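Local coordinates for protein uracil-dna glycosylase (Deinococcus radiodurans, PDB 4UQM) that belongs to the uracil-DNA glycosylase superfamily, with a central parallel beta-sheet flanked by helices, and is modelled here with DNA bound, at residues 30-40 / 159-170; 107-115 / 124-133. The protein carries 1 engineered substitution. All coordinates share one frame; numbering follows the deposited sequence. Where two conformers were deposited one is given.

Contact 1. Residues 30-40 / 159-170; sequences ALLPEFSAPYF and GWEHFTDAVIKA
Helices 30-35 and 160-170 run nearly antiparallel, at 166° with axes 9.9 Å apart at their closest, so Ala-30 faces Ala-170; beyond the break in the first segment, Tyr-39 lies opposite Gly-159 at the start of the other helix. Phe-163 is the knob of the interface, set into a hole made by Leu-31, Glu-34, Phe-35 and Phe-40. Its CG stands anti to the backbone N (chi1 179°), which carries the ring across into an aromatic cluster with Phe-35 and Phe-40. CE1 of Phe-163 approaches CE1 of Phe-35 to 3.5 Å with the ring planes at 36°, while Phe-40 lies alongside it, pointing the same way. Leu-31 splits its branches: CD1 meets Phe-163 CZ at about a right angle to that side chain, and CD2 rests by Val-167 CG2, 4.1 Å away.

Tyr-39 is sandwiched. His-162 CB sits over one face, 3.7 Å from the ring centroid, with the imidazole edge also turned toward that face, and Phe-40 CB backs the other. Tyr-39 OH lies 3.2 Å from Phe-163 CA and at the edge of that ring, near its plane, and donates a 2.7 Å hydrogen bond to Glu-34 OE1, on the anti lone pair. Bent at chi2, Glu-34 folds over Ala-166, its CD 3.3 Å from Ala-166 CB. Since no hydrogen bond crosses between the segments, they are joined by van der Waals and aromatic packing, polar groups of Glu-34 and Tyr-39 included, while the Tyr-39 to Glu-34 bond fixes these two side chains relative to each other.

Contact 2. Residues 107-115 / 124-133; sequences SLRNIYKEL and APKHGYLRSW
Tyr-112 supplies the hydrogen bond that crosses this contact: from helix 107-115 its OH donates to the backbone O of His-127, 2.7 Å away, meeting a lone pair in the carbonyl plane with a C=O...O angle of 135°. With CG beside the backbone N (chi1 -73°), the ring extends from the helix toward the incoming chain. His-127 is itself pinned, ND1 accepting from Tyr-129 N in the plane of the imidazole and NE2 bonded to Pro-241 O.

CH-pi and apolar contacts surround the phenol. Pro-125 CD lies over one face, 4.0 Å from the ring centroid, and Leu-108 CG of the same helix as the tyrosine over the opposite one; Ala-124 CB packs against Tyr-112 CD2 at 3.8 Å. Residues 124-130 form a loop that runs back along the helix, from Tyr-112 to Leu-108, and leads into the short helix 131-134, just ahead of strand 138-142 at the edge of the parallel sheet, where Leu-130 touches Leu-140.

Aliphatic contacts flank the tyrosine along the helix. Leu-108 CD2 presses on Gly-128 CA at 3.4 Å, tighter than usual for two carbons, and the Leu-108 and Leu-130 side chains slide past each other, CD1 to CD1. The Trp-133 indole brings its edge to the helix, where Leu-115 CD1 lies 3.8 Å from CZ2 and Ile-111 CG2 comes near CH2. In the five-membered ring, NE1 is hydrogen-bonded to Trp-238 O, and Leu-130 CD2 covers one face of the indole.

In the fold
From the N terminus, the chain first passes through helix 25-35 and the start of helix 38-53, whose partner, helix 160-172, comes after 118 residues between the two segments; contact 1 closes that long loop. Strand 77-81 and helix 106-118 lie within it, and contact 2 closes a much shorter loop of eight residues between 107-115 and 124-133. The short loop therefore lies wholly inside the long one. Strand 138-142 follows, and strand 179-183 comes after helix 160-172. The two contacts do not touch: their centres are 29 Å apart, on opposite sides of the chain's centre. Contact 1 ties the N-terminal helices to helix 160-172, whereas contact 2 joins helix 106-118 to the approach to strand 138-142.

Contact 1. Residues 30-40 / 159-170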
loop_
_atom_site.group_PDB
_atom_site.type_symbol
_atom_site.label_atom_id
_atom_site.label_comp_id
_atom_site.label_asym_id
_atom_site.label_seq_id
_atom_site.Cartn_x
_atom_site.Cartn_y
_atom_site.Cartn_z
ATOM N N ALA A 30 -11.677 14.027 0.376
ATOM C CA ALA A 30 -10.655 14.091 -0.699
ATOM C C ALA A 30 -11.042 13.263 -1.899
ATOM O O ALA A 30 -10.807 13.661 -3.033
ATOM C CB ALA A 30 -9.304 13.675 -0.171
ATOM N N LEU A 31 -11.676 12.112 -1.664
ATOM C CA LEU A 31 -11.908 11.158 -2.741
ATOM C C LEU A 31 -13.334 11.161 -3.282
ATOM O O LEU A 31 -13.599 10.463 -4.254
ATOM C CB LEU A 31 -11.514 9.752 -2.268
ATOM C CG LEU A 31 -10.061 9.607 -1.819
ATOM C CD1 LEU A 31 -9.841 8.272 -1.148
ATOM C CD2 LEU A 31 -9.109 9.854 -2.993
ATOM N N LEU A 32 -14.234 11.961 -2.697
ATOM C CA LEU A 32 -15.583 12.043 -3.212
ATOM C C LEU A 32 -15.670 12.172 -4.722
ATOM O O LEU A 32 -16.506 11.488 -5.308
ATOM C CB LEU A 32 -16.406 13.141 -2.525
ATOM C CG LEU A 32 -17.884 13.234 -2.943
ATOM C CD1 LEU A 32 -18.645 11.922 -2.669
ATOM C CD2 LEU A 32 -18.570 14.383 -2.229
ATOM N N PRO A 33 -14.832 13.033 -5.365
ATOM C CA PRO A 33 -14.952 13.132 -6.820
ATOM C C PRO A 33 -14.667 11.810 -7.552
ATOM O O PRO A 33 -15.190 11.577 -8.641
ATOM C CB PRO A 33 -13.893 14.187 -7.195
ATOM C CG PRO A 33 -13.759 15.008 -5.961
ATOM C CD PRO A 33 -13.846 14.009 -4.854
ATOM N N GLU A 34 -13.808 10.973 -6.979
ATOM C CA GLU A 34 -13.512 9.671 -7.570
ATOM C C GLU A 34 -14.733 8.751 -7.470
ATOM O O GLU A 34 -15.144 8.128 -8.464
ATOM C CB GLU A 34 -12.329 9.010 -6.867
ATOM C CG GLU A 34 -11.106 9.928 -6.715
ATOM C CD GLU A 34 -10.764 10.699 -7.954
ATOM O OE1 GLU A 34 -10.719 10.098 -9.053
ATOM O OE2 GLU A 34 -10.458 11.913 -7.845
ATOM N N PHE A 35 -15.333 8.671 -6.281
ATOM C CA PHE A 35 -16.474 7.769 -6.085
ATOM C C PHE A 35 -17.672 8.152 -6.932
ATOM O O PHE A 35 -18.532 7.334 -7.209
ATOM C CB PHE A 35 -16.857 7.683 -4.605
ATOM C CG PHE A 35 -15.711 7.229 -3.709
ATOM C CD1 PHE A 35 -14.997 6.123 -4.026
ATOM C CD2 PHE A 35 -15.388 7.900 -2.527
ATOM C CE1 PHE A 35 -13.942 5.692 -3.216
ATOM C CE2 PHE A 35 -14.365 7.466 -1.715
ATOM C CZ PHE A 35 -13.605 6.395 -2.071
ATOM N N SER A 36 -17.679 9.414 -7.372
ATOM C CA SER A 36 -18.719 9.991 -8.215
ATOM C C SER A 36 -18.426 9.920 -9.730
ATOM O O SER A 36 -19.280 10.241 -10.523
ATOM C CB SER A 36 -18.971 11.465 -7.784
ATOM O OG SER A 36 -19.066 11.640 -6.350
ATOM N N ALA A 37 -17.208 9.532 -10.121
ATOM C CA ALA A 37 -16.732 9.664 -11.473
ATOM C C ALA A 37 -17.160 8.526 -12.380
ATOM O O ALA A 37 -17.231 7.367 -11.938
ATOM C CB ALA A 37 -15.215 9.767 -11.457
ATOM N N PRO A 38 -17.375 8.834 -13.679
ATOM C CA PRO A 38 -17.647 7.753 -14.616
ATOM C C PRO A 38 -16.609 6.603 -14.631
ATOM O O PRO A 38 -17.028 5.424 -14.640
ATOM C CB PRO A 38 -17.768 8.482 -15.954
ATOM C CG PRO A 38 -18.233 9.843 -15.597
ATOM C CD PRO A 38 -17.544 10.160 -14.311
ATOM N N TYR A 39 -15.299 6.893 -14.591
ATOM C CA TYR A 39 -14.321 5.804 -14.641
ATOM C C TYR A 39 -14.501 4.839 -13.459
ATOM O O TYR A 39 -14.243 3.641 -13.567
ATOM C CB TYR A 39 -12.851 6.301 -14.668
ATOM C CG TYR A 39 -12.282 6.629 -13.302
ATOM C CD1 TYR A 39 -11.696 5.637 -12.508
ATOM C CD2 TYR A 39 -12.332 7.951 -12.793
ATOM C CE1 TYR A 39 -11.205 5.874 -11.257
ATOM C CE2 TYR A 39 -11.835 8.210 -11.526
ATOM C CZ TYR A 39 -11.317 7.161 -10.755
ATOM O OH TYR A 39 -10.826 7.407 -9.531
ATOM N N PHE A 40 -14.931 5.361 -12.317
ATOM C CA PHE A 40 -15.048 4.561 -11.123
ATOM C C PHE A 40 -16.304 3.702 -11.177
ATOM O O PHE A 40 -16.316 2.546 -10.706
ATOM C CB PHE A 40 -15.012 5.458 -9.872
ATOM C CG PHE A 40 -14.896 4.701 -8.607
ATOM C CD1 PHE A 40 -13.650 4.304 -8.119
ATOM C CD2 PHE A 40 -16.013 4.353 -7.899
ATOM C CE1 PHE A 40 -13.568 3.581 -6.948
ATOM C CE2 PHE A 40 -15.907 3.615 -6.757
ATOM C CZ PHE A 40 -14.697 3.217 -6.283
ATOM N N GLY A 159 -8.981 0.743 -14.420
ATOM C CA GLY A 159 -9.491 1.885 -13.720
ATOM C C GLY A 159 -8.918 2.136 -12.374
ATOM O O GLY A 159 -8.990 3.263 -11.882
ATOM N N TRP A 160 -8.282 1.133 -11.742
ATOM C CA TRP A 160 -7.745 1.401 -10.421
ATOM C C TRP A 160 -6.671 2.481 -10.424
ATOM O O TRP A 160 -6.502 3.214 -9.444
ATOM C CB TRP A 160 -7.123 0.138 -9.780
ATOM C CG TRP A 160 -8.094 -0.787 -9.136
ATOM C CD1 TRP A 160 -8.343 -2.110 -9.459
ATOM C CD2 TRP A 160 -8.950 -0.473 -8.052
ATOM N NE1 TRP A 160 -9.305 -2.623 -8.607
ATOM C CE2 TRP A 160 -9.694 -1.628 -7.747
ATOM C CE3 TRP A 160 -9.177 0.684 -7.295
ATOM C CZ2 TRP A 160 -10.653 -1.635 -6.729
ATOM C CZ3 TRP A 160 -10.128 0.672 -6.285
ATOM C CH2 TRP A 160 -10.838 -0.484 -6.011
ATOM N N GLU A 161 -5.872 2.514 -11.487
ATOM C CA GLU A 161 -4.754 3.464 -11.519
ATOM C C GLU A 161 -5.195 4.898 -11.433
ATOM O O GLU A 161 -4.501 5.696 -10.798
ATOM C CB GLU A 161 -3.901 3.260 -12.777
ATOM C CG GLU A 161 -3.141 1.937 -12.820
ATOM C CD GLU A 161 -3.913 0.729 -13.335
ATOM O OE1 GLU A 161 -5.158 0.815 -13.570
ATOM O OE2 GLU A 161 -3.241 -0.329 -13.548
ATOM N N HIS A 162 -6.370 5.230 -11.971
ATOM C CA HIS A 162 -6.877 6.595 -11.809
ATOM C C HIS A 162 -7.215 6.850 -10.340
ATOM O O HIS A 162 -6.988 7.923 -9.818
ATOM C CB HIS A 162 -8.135 6.775 -12.645
ATOM C CG HIS A 162 -7.905 6.713 -14.108
ATOM N ND1 HIS A 162 -7.003 7.535 -14.743
ATOM C CD2 HIS A 162 -8.502 5.980 -15.074
ATOM C CE1 HIS A 162 -7.036 7.289 -16.048
ATOM N NE2 HIS A 162 -7.919 6.325 -16.268
ATOM N N PHE A 163 -7.813 5.866 -9.694
ATOM C CA PHE A 163 -8.179 6.013 -8.280
ATOM C C PHE A 163 -6.929 6.115 -7.396
ATOM O O PHE A 163 -6.854 6.997 -6.521
ATOM C CB PHE A 163 -9.024 4.841 -7.836
ATOM C CG PHE A 163 -9.413 4.917 -6.379
ATOM C CD1 PHE A 163 -10.420 5.782 -5.976
ATOM C CD2 PHE A 163 -8.697 4.204 -5.414
ATOM C CE1 PHE A 163 -10.721 5.912 -4.623
ATOM C CE2 PHE A 163 -9.008 4.312 -4.074
ATOM C CZ PHE A 163 -10.045 5.142 -3.669
ATOM N N THR A 164 -5.945 5.253 -7.614
ATOM C CA THR A 164 -4.750 5.360 -6.789
ATOM C C THR A 164 -3.902 6.584 -7.164
ATOM O O THR A 164 -3.216 7.124 -6.297
ATOM C CB THR A 164 -3.928 4.064 -6.736
ATOM O OG1 THR A 164 -3.539 3.708 -8.045
ATOM C CG2 THR A 164 -4.727 2.975 -6.090
ATOM N N ASP A 165 -3.992 7.094 -8.391
ATOM C CA ASP A 165 -3.450 8.465 -8.676
ATOM C C ASP A 165 -4.086 9.503 -7.748
ATOM O O ASP A 165 -3.408 10.370 -7.214
ATOM C CB ASP A 165 -3.739 8.918 -10.128
ATOM C CG ASP A 165 -2.833 8.256 -11.194
ATOM O OD1 ASP A 165 -1.841 7.593 -10.833
ATOM O OD2 ASP A 165 -3.168 8.487 -12.386
ATOM N N ALA A 166 -5.416 9.441 -7.589
ATOM C CA ALA A 166 -6.116 10.401 -6.743
ATOM C C ALA A 166 -5.690 10.287 -5.284
ATOM O O ALA A 166 -5.545 11.318 -4.591
ATOM C CB ALA A 166 -7.633 10.260 -6.899
ATOM N N VAL A 167 -5.424 9.077 -4.820
ATOM C CA VAL A 167 -4.934 8.888 -3.448
ATOM C C VAL A 167 -3.548 9.520 -3.288
ATOM O O VAL A 167 -3.316 10.298 -2.364
ATOM C CB VAL A 167 -4.919 7.412 -3.055
ATOM C CG1 VAL A 167 -4.233 7.188 -1.703
ATOM C CG2 VAL A 167 -6.327 6.803 -3.042
ATOM N N ILE A 168 -2.654 9.230 -4.225
ATOM C CA ILE A 168 -1.300 9.829 -4.276
ATOM C C ILE A 168 -1.400 11.340 -4.290
ATOM O O ILE A 168 -0.714 12.023 -3.538
ATOM C CB ILE A 168 -0.549 9.389 -5.552
ATOM C CG1 ILE A 168 -0.118 7.915 -5.472
ATOM C CG2 ILE A 168 0.648 10.316 -5.853
ATOM C CD1 ILE A 168 1.070 7.673 -4.565
ATOM N N LYS A 169 -2.257 11.890 -5.165
ATOM C CA LYS A 169 -2.431 13.327 -5.248
ATOM C C LYS A 169 -2.923 13.940 -3.933
ATOM O O LYS A 169 -2.461 15.018 -3.564
ATOM C CB LYS A 169 -3.368 13.721 -6.407
ATOM C CG LYS A 169 -2.666 13.523 -7.776
ATOM C CD LYS A 169 -3.604 13.870 -8.915
ATOM C CE LYS A 169 -3.272 13.163 -10.244
ATOM N NZ LYS A 169 -4.322 13.305 -11.296
ATOM N N ALA A 170 -3.842 13.260 -3.228
ATOM C CA ALA A 170 -4.350 13.808 -1.961
ATOM C C ALA A 170 -3.247 13.870 -0.894
ATOM O O ALA A 170 -3.138 14.843 -0.122
ATOM C CB ALA A 170 -5.481 12.965 -1.453
#

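Contact 2. Residues 107-115 / 124-133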
loop_
_atom_site.group_PDB
_atom_site.type_symbol
_atom_site.label_atom_id
_atom_site.label_comp_id
_atom_site.label_asym_id
_atom_site.label_seq_id
_atom_site.Cartn_x
_atom_site.Cartn_y
_atom_site.Cartn_z
ATOM N N SER A 107 7.251 -12.209 -0.602
ATOM C CA SER A 107 7.556 -10.800 -0.632
ATOM C C SER A 107 7.844 -10.249 0.749
ATOM O O SER A 107 8.750 -9.404 0.927
ATOM C CB SER A 107 6.404 -10.013 -1.283
ATOM O OG SER A 107 6.249 -10.376 -2.674
ATOM N N LEU A 108 6.998 -10.631 1.695
ATOM C CA LEU A 108 7.144 -10.139 3.048
ATOM C C LEU A 108 8.379 -10.756 3.727
ATOM O O LEU A 108 9.067 -10.073 4.491
ATOM C CB LEU A 108 5.870 -10.354 3.864
ATOM C CG LEU A 108 5.846 -9.727 5.279
ATOM C CD1 LEU A 108 6.156 -8.231 5.266
ATOM C CD2 LEU A 108 4.538 -10.015 6.006
ATOM N N ARG A 109 8.696 -12.014 3.422
ATOM C CA ARG A 109 9.972 -12.584 3.885
ATOM C C ARG A 109 11.113 -11.738 3.425
ATOM O O ARG A 109 12.062 -11.540 4.169
ATOM C CB ARG A 109 10.174 -13.988 3.371
ATOM C CG ARG A 109 9.188 -14.926 3.956
ATOM C CD ARG A 109 9.545 -16.345 3.724
ATOM N NE ARG A 109 8.389 -17.079 4.136
ATOM C CZ ARG A 109 8.118 -17.401 5.383
ATOM N NH1 ARG A 109 8.975 -17.106 6.400
ATOM N NH2 ARG A 109 7.002 -18.064 5.585
ATOM N N ASN A 110 11.035 -11.246 2.181
ATOM C CA ASN A 110 12.116 -10.407 1.663
ATOM C C ASN A 110 12.122 -9.033 2.312
ATOM O O ASN A 110 13.196 -8.511 2.606
ATOM C CB ASN A 110 12.008 -10.311 0.151
ATOM C CG ASN A 110 12.492 -11.566 -0.537
ATOM O OD1 ASN A 110 13.159 -12.404 0.067
ATOM N ND2 ASN A 110 12.217 -11.681 -1.826
ATOM N N ILE A 111 10.960 -8.427 2.535
ATOM C CA ILE A 111 10.874 -7.220 3.314
ATOM C C ILE A 111 11.572 -7.401 4.675
ATOM O O ILE A 111 12.327 -6.526 5.140
ATOM C CB ILE A 111 9.406 -6.750 3.460
ATOM C CG1 ILE A 111 8.904 -6.131 2.145
ATOM C CG2 ILE A 111 9.219 -5.739 4.594
ATOM C CD1 ILE A 111 7.391 -6.087 2.079
ATOM N N TYR A 112 11.239 -8.493 5.357
ATOM C CA TYR A 112 11.874 -8.810 6.663
ATOM C C TYR A 112 13.402 -8.961 6.545
ATOM O O TYR A 112 14.145 -8.497 7.427
ATOM C CB TYR A 112 11.271 -10.051 7.283
ATOM C CG TYR A 112 9.862 -9.933 7.863
ATOM C CD1 TYR A 112 9.189 -8.699 7.955
ATOM C CD2 TYR A 112 9.171 -11.067 8.283
ATOM C CE1 TYR A 112 7.942 -8.607 8.479
ATOM C CE2 TYR A 112 7.888 -10.987 8.825
ATOM C CZ TYR A 112 7.271 -9.751 8.931
ATOM O OH TYR A 112 6.014 -9.679 9.452
ATOM N N LYS A 113 13.886 -9.570 5.464
ATOM C CA LYS A 113 15.347 -9.736 5.253
ATOM C C LYS A 113 15.999 -8.382 5.124
ATOM O O LYS A 113 17.057 -8.116 5.724
ATOM C CB LYS A 113 15.667 -10.605 4.000
ATOM C CG LYS A 113 15.410 -12.091 4.162
ATOM C CD LYS A 113 15.664 -12.879 2.869
ATOM C CE LYS A 113 14.559 -13.859 2.561
ATOM N NZ LYS A 113 14.761 -14.609 1.291
ATOM N N GLU A 114 15.393 -7.496 4.344
ATOM C CA GLU A 114 15.937 -6.187 4.134
ATOM C C GLU A 114 15.898 -5.345 5.439
ATOM O O GLU A 114 16.880 -4.652 5.782
ATOM C CB GLU A 114 15.212 -5.493 2.981
ATOM C CG GLU A 114 15.736 -4.096 2.679
ATOM C CD GLU A 114 17.127 -4.051 2.107
ATOM O OE1 GLU A 114 17.625 -5.082 1.615
ATOM O OE2 GLU A 114 17.725 -2.927 2.121
ATOM N N LEU A 115 14.787 -5.401 6.172
ATOM C CA LEU A 115 14.684 -4.749 7.509
ATOM C C LEU A 115 15.745 -5.235 8.476
ATOM O O LEU A 115 16.334 -4.435 9.192
ATOM C CB LEU A 115 13.295 -5.013 8.092
ATOM C CG LEU A 115 12.212 -4.021 7.689
ATOM C CD1 LEU A 115 10.838 -4.558 8.036
ATOM C CD2 LEU A 115 12.437 -2.656 8.383
ATOM N N ALA A 124 12.748 -10.259 12.792
ATOM C CA ALA A 124 11.574 -10.655 12.058
ATOM C C ALA A 124 10.684 -11.556 12.905
ATOM O O ALA A 124 11.180 -12.520 13.476
ATOM C CB ALA A 124 11.974 -11.382 10.792
ATOM N N PRO A 125 9.390 -11.248 12.998
ATOM C CA PRO A 125 8.489 -12.100 13.737
ATOM C C PRO A 125 8.002 -13.239 12.870
ATOM O O PRO A 125 8.251 -13.276 11.669
ATOM C CB PRO A 125 7.347 -11.180 14.036
ATOM C CG PRO A 125 7.273 -10.331 12.822
ATOM C CD PRO A 125 8.663 -10.101 12.398
ATOM N N LYS A 126 7.347 -14.177 13.522
ATOM C CA LYS A 126 6.829 -15.375 12.839
ATOM C C LYS A 126 5.548 -15.104 12.041
ATOM O O LYS A 126 5.157 -15.909 11.204
ATOM C CB LYS A 126 6.584 -16.470 13.881
ATOM C CG LYS A 126 7.874 -16.935 14.548
ATOM C CD LYS A 126 8.822 -17.644 13.582
ATOM C CE LYS A 126 10.120 -18.117 14.213
ATOM N NZ LYS A 126 9.905 -19.250 15.140
ATOM N N HIS A 127 4.883 -14.021 12.335
ATOM C CA HIS A 127 3.659 -13.612 11.649
ATOM C C HIS A 127 3.935 -12.554 10.624
ATOM O O HIS A 127 5.040 -11.982 10.587
ATOM C CB HIS A 127 2.649 -13.097 12.697
ATOM C CG HIS A 127 3.052 -11.785 13.284
ATOM N ND1 HIS A 127 2.795 -10.594 12.654
ATOM C CD2 HIS A 127 3.693 -11.470 14.434
ATOM C CE1 HIS A 127 3.272 -9.596 13.369
ATOM N NE2 HIS A 127 3.868 -10.109 14.436
ATOM N N GLY A 128 2.902 -12.265 9.804
ATOM C CA GLY A 128 3.016 -11.247 8.772
ATOM C C GLY A 128 2.022 -10.101 8.854
ATOM O O GLY A 128 1.721 -9.474 7.839
ATOM N N TYR A 129 1.524 -9.804 10.053
ATOM C CA TYR A 129 0.443 -8.829 10.264
ATOM C C TYR A 129 1.007 -7.452 10.519
ATOM O O TYR A 129 1.718 -7.242 11.514
ATOM C CB TYR A 129 -0.387 -9.298 11.432
ATOM C CG TYR A 129 -1.643 -8.545 11.682
ATOM C CD1 TYR A 129 -2.610 -8.397 10.731
ATOM C CD2 TYR A 129 -1.893 -8.036 12.954
ATOM C CE1 TYR A 129 -3.822 -7.725 11.011
ATOM C CE2 TYR A 129 -3.079 -7.421 13.257
ATOM C CZ TYR A 129 -4.024 -7.233 12.282
ATOM O OH TYR A 129 -5.264 -6.614 12.565
ATOM N N LEU A 130 0.691 -6.514 9.616
ATOM C CA LEU A 130 1.359 -5.209 9.591
ATOM C C LEU A 130 0.492 -4.069 10.095
ATOM O O LEU A 130 0.822 -2.900 9.905
ATOM C CB LEU A 130 1.870 -4.932 8.179
ATOM C CG LEU A 130 2.723 -6.017 7.543
ATOM C CD1 LEU A 130 3.094 -5.573 6.124
ATOM C CD2 LEU A 130 3.964 -6.312 8.348
ATOM N N ARG A 131 -0.586 -4.393 10.819
ATOM C CA ARG A 131 -1.505 -3.371 11.315
ATOM C C ARG A 131 -0.770 -2.323 12.159
ATOM O O ARG A 131 -1.122 -1.122 12.126
ATOM C CB ARG A 131 -2.634 -3.991 12.128
ATOM C CG ARG A 131 -3.618 -2.987 12.718
ATOM C CD ARG A 131 -4.657 -3.633 13.593
ATOM N NE ARG A 131 -4.167 -4.301 14.841
ATOM C CZ ARG A 131 -4.844 -5.195 15.591
ATOM N NH1 ARG A 131 -6.063 -5.591 15.267
ATOM N NH2 ARG A 131 -4.277 -5.714 16.691
ATOM N N SER A 132 0.234 -2.757 12.908
ATOM C CA SER A 132 0.960 -1.818 13.793
ATOM C C SER A 132 1.782 -0.796 13.019
ATOM O O SER A 132 2.110 0.258 13.582
ATOM C CB SER A 132 1.807 -2.537 14.843
ATOM O OG SER A 132 2.850 -3.241 14.218
ATOM N N TRP A 133 2.070 -1.044 11.759
ATOM C CA TRP A 133 2.672 -0.023 10.899
ATOM C C TRP A 133 1.597 0.980 10.432
ATOM O O TRP A 133 1.787 2.184 10.462
ATOM C CB TRP A 133 3.333 -0.621 9.653
ATOM C CG TRP A 133 4.590 -1.405 9.885
ATOM C CD1 TRP A 133 5.296 -1.532 11.044
ATOM C CD2 TRP A 133 5.294 -2.175 8.904
ATOM N NE1 TRP A 133 6.381 -2.354 10.842
ATOM C CE2 TRP A 133 6.424 -2.717 9.523
ATOM C CE3 TRP A 133 5.118 -2.380 7.536
ATOM C CZ2 TRP A 133 7.310 -3.550 8.851
ATOM C CZ3 TRP A 133 6.043 -3.170 6.860
ATOM C CH2 TRP A 133 7.118 -3.742 7.511
#